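Local coordinates for protein CMP-sialic acid transporter 1 (Zea mays, PDB 6I1R) that probably carries CMP-sialic acid from the cytoplasm into the Golgi in exchange for CMP, and is held here in an outward-facing state with CMP bound, at residues N31-F44 with R227-F241. The protein carries 5 engineered substitutions. Sequence-based numbering, arbitrary orientation.
Sequences NYDYATIPFLAELF and RLFNGYSITTWMVVF. With C5P (cytidine-5'-monophosphate), chain D.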
# COMPACT_ATOMS: atom_id res chain seq x y z
N ASN B 31 0.55 -6.59 4.97
CA ASN B 31 1.64 -6.68 5.95
C ASN B 31 2.95 -7.10 5.26
O ASN B 31 3.98 -7.20 5.93
CB ASN B 31 1.29 -7.66 7.07
CG ASN B 31 1.73 -7.19 8.44
OD1 ASN B 31 1.26 -6.16 8.92
ND2 ASN B 31 2.62 -7.93 9.07
N TYR B 32 2.93 -7.31 3.95
CA TYR B 32 4.03 -7.96 3.23
C TYR B 32 4.37 -7.17 1.96
O TYR B 32 3.92 -6.03 1.79
CB TYR B 32 3.64 -9.41 2.90
CG TYR B 32 2.37 -9.52 2.10
CD1 TYR B 32 1.14 -9.49 2.69
CD2 TYR B 32 2.37 -9.63 0.75
CE1 TYR B 32 -0.04 -9.57 1.97
CE2 TYR B 32 1.19 -9.73 0.01
CZ TYR B 32 -0.03 -9.69 0.61
OH TYR B 32 -1.20 -9.78 -0.10
N ASP B 33 5.15 -7.79 1.07
CA ASP B 33 5.53 -7.20 -0.21
C ASP B 33 4.78 -7.92 -1.34
O ASP B 33 4.93 -9.13 -1.51
CB ASP B 33 7.05 -7.28 -0.41
CG ASP B 33 7.70 -6.01 -0.95
OD1 ASP B 33 6.97 -5.16 -1.50
OD2 ASP B 33 8.93 -5.89 -0.82
N TYR B 34 4.01 -7.16 -2.12
CA TYR B 34 3.38 -7.67 -3.33
C TYR B 34 4.38 -7.57 -4.50
O TYR B 34 4.00 -7.75 -5.66
CB TYR B 34 2.07 -6.92 -3.61
CG TYR B 34 1.07 -7.62 -4.49
CD1 TYR B 34 1.29 -8.90 -5.00
CD2 TYR B 34 -0.14 -7.01 -4.79
CE1 TYR B 34 0.35 -9.53 -5.80
CE2 TYR B 34 -1.09 -7.63 -5.59
CZ TYR B 34 -0.84 -8.90 -6.10
OH TYR B 34 -1.77 -9.52 -6.89
N ALA B 35 5.64 -7.26 -4.20
CA ALA B 35 6.72 -7.31 -5.18
C ALA B 35 7.25 -8.74 -5.30
O ALA B 35 7.69 -9.16 -6.38
CB ALA B 35 7.81 -6.35 -4.79
N THR B 36 7.19 -9.49 -4.20
CA THR B 36 7.81 -10.82 -4.11
C THR B 36 6.83 -11.93 -4.49
O THR B 36 7.26 -13.05 -4.78
CB THR B 36 8.34 -11.07 -2.69
OG1 THR B 36 7.34 -10.66 -1.76
CG2 THR B 36 9.64 -10.33 -2.40
N ILE B 37 5.52 -11.65 -4.49
CA ILE B 37 4.52 -12.71 -4.73
C ILE B 37 4.66 -13.26 -6.15
O ILE B 37 4.65 -14.48 -6.33
CB ILE B 37 3.09 -12.20 -4.42
CG1 ILE B 37 2.80 -12.28 -2.92
CG2 ILE B 37 2.05 -12.96 -5.24
CD1 ILE B 37 1.45 -11.76 -2.52
N PRO B 38 4.77 -12.38 -7.17
CA PRO B 38 4.91 -12.86 -8.56
C PRO B 38 6.11 -13.81 -8.74
O PRO B 38 6.05 -14.71 -9.58
CB PRO B 38 5.10 -11.60 -9.41
CG PRO B 38 4.44 -10.53 -8.59
CD PRO B 38 4.77 -10.92 -7.16
N PHE B 39 7.17 -13.59 -7.97
CA PHE B 39 8.35 -14.45 -7.99
C PHE B 39 7.98 -15.84 -7.44
O PHE B 39 8.23 -16.85 -8.10
CB PHE B 39 9.49 -13.81 -7.19
CG PHE B 39 10.72 -14.66 -7.01
CD1 PHE B 39 11.67 -14.75 -8.02
CD2 PHE B 39 10.92 -15.37 -5.84
CE1 PHE B 39 12.81 -15.53 -7.85
CE2 PHE B 39 12.06 -16.15 -5.67
CZ PHE B 39 13.00 -16.23 -6.68
N LEU B 40 7.38 -15.87 -6.25
CA LEU B 40 6.96 -17.13 -5.63
C LEU B 40 5.88 -17.81 -6.48
O LEU B 40 5.84 -19.03 -6.58
CB LEU B 40 6.43 -16.86 -4.22
CG LEU B 40 7.44 -16.33 -3.20
CD1 LEU B 40 6.84 -16.30 -1.81
CD2 LEU B 40 8.72 -17.16 -3.21
N ALA B 41 5.00 -17.01 -7.08
CA ALA B 41 3.92 -17.54 -7.92
C ALA B 41 4.51 -18.24 -9.15
O ALA B 41 4.04 -19.31 -9.53
CB ALA B 41 2.97 -16.43 -8.32
N GLU B 42 5.54 -17.64 -9.75
CA GLU B 42 6.22 -18.24 -10.91
C GLU B 42 6.97 -19.51 -10.47
O GLU B 42 6.91 -20.53 -11.16
CB GLU B 42 7.19 -17.25 -11.55
CG GLU B 42 6.53 -16.27 -12.51
CD GLU B 42 5.96 -16.91 -13.77
OE1 GLU B 42 6.69 -16.96 -14.78
OE2 GLU B 42 4.80 -17.34 -13.73
N LEU B 43 7.65 -19.43 -9.33
CA LEU B 43 8.40 -20.57 -8.81
C LEU B 43 7.46 -21.77 -8.61
O LEU B 43 7.81 -22.90 -8.92
CB LEU B 43 9.09 -20.18 -7.49
CG LEU B 43 10.46 -20.81 -7.25
CD1 LEU B 43 11.49 -20.27 -8.23
CD2 LEU B 43 10.92 -20.58 -5.82
N PHE B 44 6.25 -21.48 -8.11
CA PHE B 44 5.21 -22.50 -7.93
C PHE B 44 4.84 -23.14 -9.27
O PHE B 44 4.74 -24.36 -9.37
CB PHE B 44 3.99 -21.88 -7.24
CG PHE B 44 2.78 -22.78 -7.12
CD1 PHE B 44 2.63 -23.62 -6.03
CD2 PHE B 44 1.79 -22.76 -8.09
CE1 PHE B 44 1.51 -24.44 -5.92
CE2 PHE B 44 0.67 -23.58 -7.97
CZ PHE B 44 0.54 -24.42 -6.89
N ARG B 227 14.53 -10.51 2.71
CA ARG B 227 13.24 -9.87 2.95
C ARG B 227 12.09 -10.76 2.45
O ARG B 227 10.93 -10.55 2.84
CB ARG B 227 13.23 -8.52 2.23
CG ARG B 227 12.05 -7.61 2.57
CD ARG B 227 12.26 -6.21 2.02
NE ARG B 227 12.41 -6.18 0.57
CZ ARG B 227 13.57 -6.15 -0.08
NH1 ARG B 227 13.59 -6.10 -1.40
NH2 ARG B 227 14.71 -6.19 0.58
N LEU B 228 12.41 -11.76 1.64
CA LEU B 228 11.45 -12.48 0.78
C LEU B 228 10.22 -12.96 1.57
O LEU B 228 9.12 -12.94 1.03
CB LEU B 228 12.16 -13.66 0.12
CG LEU B 228 11.41 -14.32 -1.04
CD1 LEU B 228 11.90 -13.78 -2.38
CD2 LEU B 228 11.55 -15.83 -1.00
N PHE B 229 10.41 -13.41 2.81
CA PHE B 229 9.33 -14.08 3.56
C PHE B 229 8.65 -13.10 4.53
O PHE B 229 7.69 -13.49 5.20
CB PHE B 229 9.88 -15.29 4.31
CG PHE B 229 9.74 -16.61 3.59
CD1 PHE B 229 10.04 -16.73 2.24
CD2 PHE B 229 9.33 -17.75 4.27
CE1 PHE B 229 9.91 -17.94 1.59
CE2 PHE B 229 9.21 -18.97 3.62
CZ PHE B 229 9.50 -19.06 2.27
N ASN B 230 9.10 -11.85 4.61
CA ASN B 230 8.62 -10.93 5.65
C ASN B 230 7.11 -10.71 5.51
O ASN B 230 6.58 -10.57 4.40
CB ASN B 230 9.36 -9.59 5.62
CG ASN B 230 10.71 -9.63 6.31
OD1 ASN B 230 10.93 -10.42 7.22
ND2 ASN B 230 11.62 -8.76 5.89
N GLY B 231 6.42 -10.70 6.65
CA GLY B 231 5.00 -10.36 6.72
C GLY B 231 4.08 -11.44 6.16
O GLY B 231 2.86 -11.28 6.18
N TYR B 232 4.66 -12.55 5.69
CA TYR B 232 3.90 -13.56 4.95
C TYR B 232 2.97 -14.34 5.89
O TYR B 232 3.42 -15.19 6.66
CB TYR B 232 4.83 -14.52 4.20
CG TYR B 232 5.12 -14.14 2.78
CD1 TYR B 232 5.93 -13.05 2.47
CD2 TYR B 232 4.59 -14.86 1.72
CE1 TYR B 232 6.19 -12.69 1.16
CE2 TYR B 232 4.84 -14.52 0.41
CZ TYR B 232 5.64 -13.43 0.12
OH TYR B 232 5.90 -13.09 -1.18
N SER B 233 1.68 -14.02 5.81
CA SER B 233 0.66 -14.74 6.56
C SER B 233 0.28 -16.02 5.80
O SER B 233 0.85 -16.32 4.75
CB SER B 233 -0.54 -13.87 6.79
OG SER B 233 -1.02 -13.34 5.57
N ILE B 234 -0.66 -16.78 6.36
CA ILE B 234 -1.28 -17.90 5.65
C ILE B 234 -2.01 -17.33 4.42
O ILE B 234 -1.81 -17.83 3.30
CB ILE B 234 -2.22 -18.71 6.57
CG1 ILE B 234 -1.44 -19.71 7.43
CG2 ILE B 234 -3.31 -19.40 5.77
CD1 ILE B 234 -0.90 -19.14 8.72
N THR B 235 -2.81 -16.29 4.62
CA THR B 235 -3.57 -15.73 3.48
C THR B 235 -2.59 -15.31 2.39
O THR B 235 -2.86 -15.57 1.22
CB THR B 235 -4.54 -14.58 3.82
OG1 THR B 235 -3.98 -13.27 3.88
CG2 THR B 235 -5.28 -14.78 5.11
N THR B 236 -1.44 -14.74 2.74
CA THR B 236 -0.43 -14.40 1.74
C THR B 236 -0.09 -15.64 0.91
O THR B 236 -0.02 -15.57 -0.31
CB THR B 236 0.83 -13.80 2.37
OG1 THR B 236 0.46 -12.87 3.38
CG2 THR B 236 1.71 -13.11 1.35
N TRP B 237 0.11 -16.78 1.59
CA TRP B 237 0.46 -18.03 0.91
C TRP B 237 -0.72 -18.55 0.08
O TRP B 237 -0.50 -19.22 -0.94
CB TRP B 237 0.95 -19.09 1.91
CG TRP B 237 2.38 -18.91 2.34
CD1 TRP B 237 2.82 -18.56 3.58
CD2 TRP B 237 3.55 -19.09 1.53
NE1 TRP B 237 4.19 -18.50 3.59
CE2 TRP B 237 4.67 -18.82 2.35
CE3 TRP B 237 3.78 -19.45 0.19
CZ2 TRP B 237 5.98 -18.90 1.88
CZ3 TRP B 237 5.07 -19.52 -0.28
CH2 TRP B 237 6.16 -19.25 0.56
N MET B 238 -1.95 -18.28 0.51
CA MET B 238 -3.12 -18.70 -0.25
C MET B 238 -3.11 -18.04 -1.64
O MET B 238 -3.36 -18.73 -2.63
CB MET B 238 -4.43 -18.34 0.47
CG MET B 238 -4.82 -19.34 1.55
SD MET B 238 -6.28 -18.82 2.50
CE MET B 238 -7.60 -19.28 1.38
N VAL B 239 -2.79 -16.75 -1.71
CA VAL B 239 -2.86 -16.04 -3.00
C VAL B 239 -1.66 -16.46 -3.86
O VAL B 239 -1.77 -16.46 -5.08
CB VAL B 239 -2.95 -14.50 -2.86
CG1 VAL B 239 -3.62 -14.06 -1.56
CG2 VAL B 239 -1.60 -13.81 -3.01
N VAL B 240 -0.53 -16.80 -3.25
CA VAL B 240 0.64 -17.27 -4.01
C VAL B 240 0.24 -18.55 -4.76
O VAL B 240 0.52 -18.68 -5.96
CB VAL B 240 1.87 -17.51 -3.11
CG1 VAL B 240 2.97 -18.28 -3.84
CG2 VAL B 240 2.42 -16.21 -2.55
N PHE B 241 -0.39 -19.48 -4.05
CA PHE B 241 -0.88 -20.71 -4.67
C PHE B 241 -1.99 -20.38 -5.68
O PHE B 241 -1.98 -20.89 -6.80
CB PHE B 241 -1.39 -21.69 -3.61
CG PHE B 241 -0.34 -22.23 -2.66
CD1 PHE B 241 0.96 -22.44 -3.08
CD2 PHE B 241 -0.68 -22.55 -1.35
CE1 PHE B 241 1.92 -22.94 -2.20
CE2 PHE B 241 0.28 -23.04 -0.48
CZ PHE B 241 1.57 -23.24 -0.90
O3P C5P D . 3.62 -14.58 -14.75
P C5P D . 3.96 -13.13 -15.02
O1P C5P D . 3.20 -12.52 -16.18
O2P C5P D . 4.02 -12.27 -13.79
O5' C5P D . 5.48 -13.18 -15.54
C5' C5P D . 6.52 -12.57 -14.78
C4' C5P D . 7.19 -11.49 -15.63
O4' C5P D . 6.55 -10.23 -15.40
C3' C5P D . 8.66 -11.34 -15.28
O3' C5P D . 9.47 -11.69 -16.41
C2' C5P D . 8.85 -9.89 -14.84
O2' C5P D . 9.79 -9.18 -15.66
C1' C5P D . 7.48 -9.23 -14.95
N1 C5P D . 7.07 -8.72 -13.65
C2 C5P D . 7.73 -7.60 -13.09
N3 C5P D . 7.36 -7.12 -11.89
C4 C5P D . 6.35 -7.70 -11.20
C5 C5P D . 5.69 -8.81 -11.73
C6 C5P D . 6.07 -9.30 -12.97
O2 C5P D . 8.66 -7.05 -13.72
N4 C5P D . 5.98 -7.21 -9.99
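A chi1 of 57° sets CG of Y32 between its backbone N and carbonyl carbon, which lays the ring against T236, whose CG2 stands anti to its own backbone N; the two side chains slide past each other. The methyl T236 CG2 thereby sits 3.5 Å above the centroid of the Y32 ring, a CH-pi contact. The loop leading into helix 37-59 thus packs on the first turn of helix 234-256, in the nucleotide-sugar transporter family (DMT clan); the axes of 37-44 and 234-241 come within 9.2 Å and cross at -53°. Y32 also turns an edge toward the face of Y232, planes at 53°, and its OH hydrogen-bonds S24 OG on helix 3-24. An alanine here would take away one of the two rings against T236 CG2 and is likely to leave S24 OG without its phenolic partner. A threonine suits position 236 because its methyl packs on the tyrosine while OG1 hydrogen-bonds S233 OG at the helix N-cap. G231 sits in the type II turn F229-Y232 with a positive phi that favours glycine, and a CB would probably crowd N31 O. Y232 then reaches across, its hydroxyl donating to T36 OG1 at 2.9 Å. T36 OG1 in turn donates to D33 O from above the carbonyl plane, so this buried hydroxyl is both acceptor and donor. Deeper in, branched aliphatics fill the crossing: I37 CD1 lies 3.7 Å from V239 CG2, and L40 CB rests 3.8 Å from V240 CG1. P38 and E42 of helix 37-59 line the CMP pocket. L40 CD1 touches both rings, Y232 CE2 at 3.5 Å and W237 CH2 at 3.8 Å.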